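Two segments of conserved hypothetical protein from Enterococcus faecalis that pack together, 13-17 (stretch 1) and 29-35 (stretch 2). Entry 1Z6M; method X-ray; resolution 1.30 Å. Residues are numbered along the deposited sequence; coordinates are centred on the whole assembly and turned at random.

Stretch 1, residues 13-17: KVNTE
Stretch 2 (29-35) VKMIEFI

Stretch 2 is a β-strand throughout, residues 29-35, with phi between -90° and -140° and psi between 109° and 160°; K30, I32 and F34 alternate along it with M31 and E33. Stretch 1 has no regular helix or strand. V14 (-90/162) and N15 (-136/166) are extended, and T16 (-103/22) then turns the chain. The vectors from CA of V14 to CA of T16 and from CA of K30 to CA of F34 lie 126° apart, so the segments run obliquely rather than as paired strands. The nearest CA atoms, those of T16 and I32, are 7.0 Å apart. No hydrogen bond crosses between the stretches, which is consistent with that spacing; packing through side chains holds them together and buries 245 Å² in all, both sides summed.

The apolar contacts centre on I32, whose CA-to-CB bond points toward stretch 1. With chi1 m (-70°) and chi2 t (160°), its CD1 lies 3.5 Å from CG2 of V14 and 4.0 Å from CG2 of T16. V14, also directed toward the partner and in rotamer m (-60°), uses its two methyls separately: CG2 meets I32, while CG1 lies 3.7 Å from CE1 of F34. That second methyl sits at the edge of the F34 ring, near its plane, so the contact is not a stack on the face. The CA-to-CB bond of F34 points sideways to stretch 1, but chi1 m (-73°) and chi2 84° bring the end of the ring nearer to V14. Branched aliphatic side chains suit this site because their methyls fill the space between the backbones, and both I32 and F34 are buried.

Mixed contacts extend the interface toward K30. T16, in rotamer p (60°), points toward stretch 2 and places CG2 3.6 Å from CB of K30. Threonine thus supplies a methyl to the packing while remaining partly exposed. K30 (chi1 m, chi2 m, chi3 t, chi4 t) contributes the aliphatic start of its chain here, with NZ, 6.2 Å from CG2 of T16, taking no part in this contact.

N15 contributes backbone rather than side chain: its O is 3.5 Å from CD1 of I32, a van der Waals approach. Its CA-to-CB bond points away, and with chi1 p (65°) and chi2 67° its OD1 accepts a hydrogen bond from N of E17 at 2.9 Å, with an N-H...O angle of 148°. This bond spans the turn after the extended residues. On stretch 2, M31, a selenomethionine, points away and makes no contact with stretch 1.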

# COMPACT_ATOMS: atom_id res chain seq x y z
N LYS A 13 -9.55 14.07 -3.13
CA LYS A 13 -8.19 14.62 -3.21
C LYS A 13 -7.14 13.56 -3.47
O LYS A 13 -5.95 13.87 -3.57
CB LYS A 13 -7.83 15.41 -1.94
CG LYS A 13 -8.77 16.53 -1.59
CD LYS A 13 -8.74 17.64 -2.61
CE LYS A 13 -9.72 18.77 -2.24
NZ LYS A 13 -9.24 19.61 -1.10
N VAL A 14 -7.56 12.31 -3.58
CA VAL A 14 -6.64 11.25 -3.98
C VAL A 14 -6.67 11.12 -5.50
O VAL A 14 -7.61 11.60 -6.15
CB VAL A 14 -6.96 9.90 -3.27
CG1 VAL A 14 -6.87 10.07 -1.75
CG2 VAL A 14 -8.34 9.37 -3.66
N ASN A 15 -5.65 10.48 -6.06
CA ASN A 15 -5.60 10.27 -7.50
C ASN A 15 -5.18 8.85 -7.84
O ASN A 15 -4.69 8.11 -6.98
CB ASN A 15 -4.68 11.31 -8.16
CG ASN A 15 -3.22 11.14 -7.73
OD1 ASN A 15 -2.57 10.15 -8.07
ND2 ASN A 15 -2.71 12.11 -6.98
N THR A 16 -5.38 8.48 -9.09
CA THR A 16 -5.01 7.16 -9.58
C THR A 16 -3.72 7.19 -10.39
O THR A 16 -3.45 6.28 -11.18
CB THR A 16 -6.14 6.56 -10.43
OG1 THR A 16 -6.38 7.42 -11.56
CG2 THR A 16 -7.41 6.45 -9.60
N GLU A 17 -2.91 8.23 -10.18
CA GLU A 17 -1.67 8.41 -10.93
C GLU A 17 -0.42 7.98 -10.17
O GLU A 17 0.38 7.20 -10.68
CB GLU A 17 -1.54 9.86 -11.39
CG GLU A 17 -2.58 10.28 -12.41
CD GLU A 17 -2.45 9.54 -13.73
OE1 GLU A 17 -1.31 9.37 -14.22
OE2 GLU A 17 -3.50 9.12 -14.28
N VAL A 29 -12.81 -0.11 -12.06
CA VAL A 29 -12.76 0.11 -10.61
C VAL A 29 -11.33 0.42 -10.21
O VAL A 29 -10.43 -0.39 -10.41
CB VAL A 29 -13.33 -1.09 -9.83
CG1 VAL A 29 -13.20 -0.86 -8.33
CG2 VAL A 29 -14.79 -1.34 -10.22
N LYS A 30 -11.14 1.61 -9.65
CA LYS A 30 -9.81 2.05 -9.20
C LYS A 30 -9.75 1.92 -7.70
O LYS A 30 -10.52 2.56 -6.98
CB LYS A 30 -9.56 3.51 -9.60
CG LYS A 30 -9.73 3.81 -11.11
CD LYS A 30 -8.84 2.94 -11.99
CE LYS A 30 -8.85 3.43 -13.42
NZ LYS A 30 -8.21 2.45 -14.32
N MSE A 31 -8.84 1.07 -7.23
CA MSE A 31 -8.68 0.80 -5.80
C MSE A 31 -7.40 1.47 -5.33
O MSE A 31 -6.31 1.06 -5.73
CB MSE A 31 -8.61 -0.71 -5.57
CG MSE A 31 -8.46 -1.13 -4.11
SE MSE A 31 -8.53 -2.96 -3.85
CE MSE A 31 -10.17 -3.33 -4.57
N ILE A 32 -7.54 2.49 -4.49
CA ILE A 32 -6.40 3.25 -3.98
C ILE A 32 -6.04 2.75 -2.59
O ILE A 32 -6.90 2.68 -1.71
CB ILE A 32 -6.72 4.76 -3.99
CG1 ILE A 32 -6.81 5.28 -5.44
CG2 ILE A 32 -5.68 5.56 -3.20
CD1 ILE A 32 -7.56 6.58 -5.59
N GLU A 33 -4.77 2.40 -2.38
CA GLU A 33 -4.35 1.78 -1.13
C GLU A 33 -3.17 2.53 -0.54
O GLU A 33 -2.05 2.45 -1.07
CB GLU A 33 -3.95 0.31 -1.35
CG GLU A 33 -5.01 -0.47 -2.09
CD GLU A 33 -4.64 -1.89 -2.45
OE1 GLU A 33 -3.94 -2.59 -1.68
OE2 GLU A 33 -5.10 -2.31 -3.53
N PHE A 34 -3.40 3.25 0.55
CA PHE A 34 -2.32 3.88 1.31
C PHE A 34 -1.86 2.89 2.36
O PHE A 34 -2.63 2.51 3.25
CB PHE A 34 -2.80 5.17 1.99
CG PHE A 34 -3.01 6.32 1.05
CD1 PHE A 34 -4.22 6.46 0.36
CD2 PHE A 34 -2.01 7.27 0.84
CE1 PHE A 34 -4.43 7.54 -0.51
CE2 PHE A 34 -2.21 8.33 -0.02
CZ PHE A 34 -3.41 8.47 -0.70
N ILE A 35 -0.61 2.45 2.24
CA ILE A 35 -0.09 1.43 3.13
C ILE A 35 1.35 1.75 3.54
O ILE A 35 2.05 2.52 2.88
CB ILE A 35 -0.14 -0.00 2.52
CG1 ILE A 35 0.73 -0.09 1.27
CG2 ILE A 35 -1.59 -0.48 2.25
CD1 ILE A 35 0.98 -1.53 0.83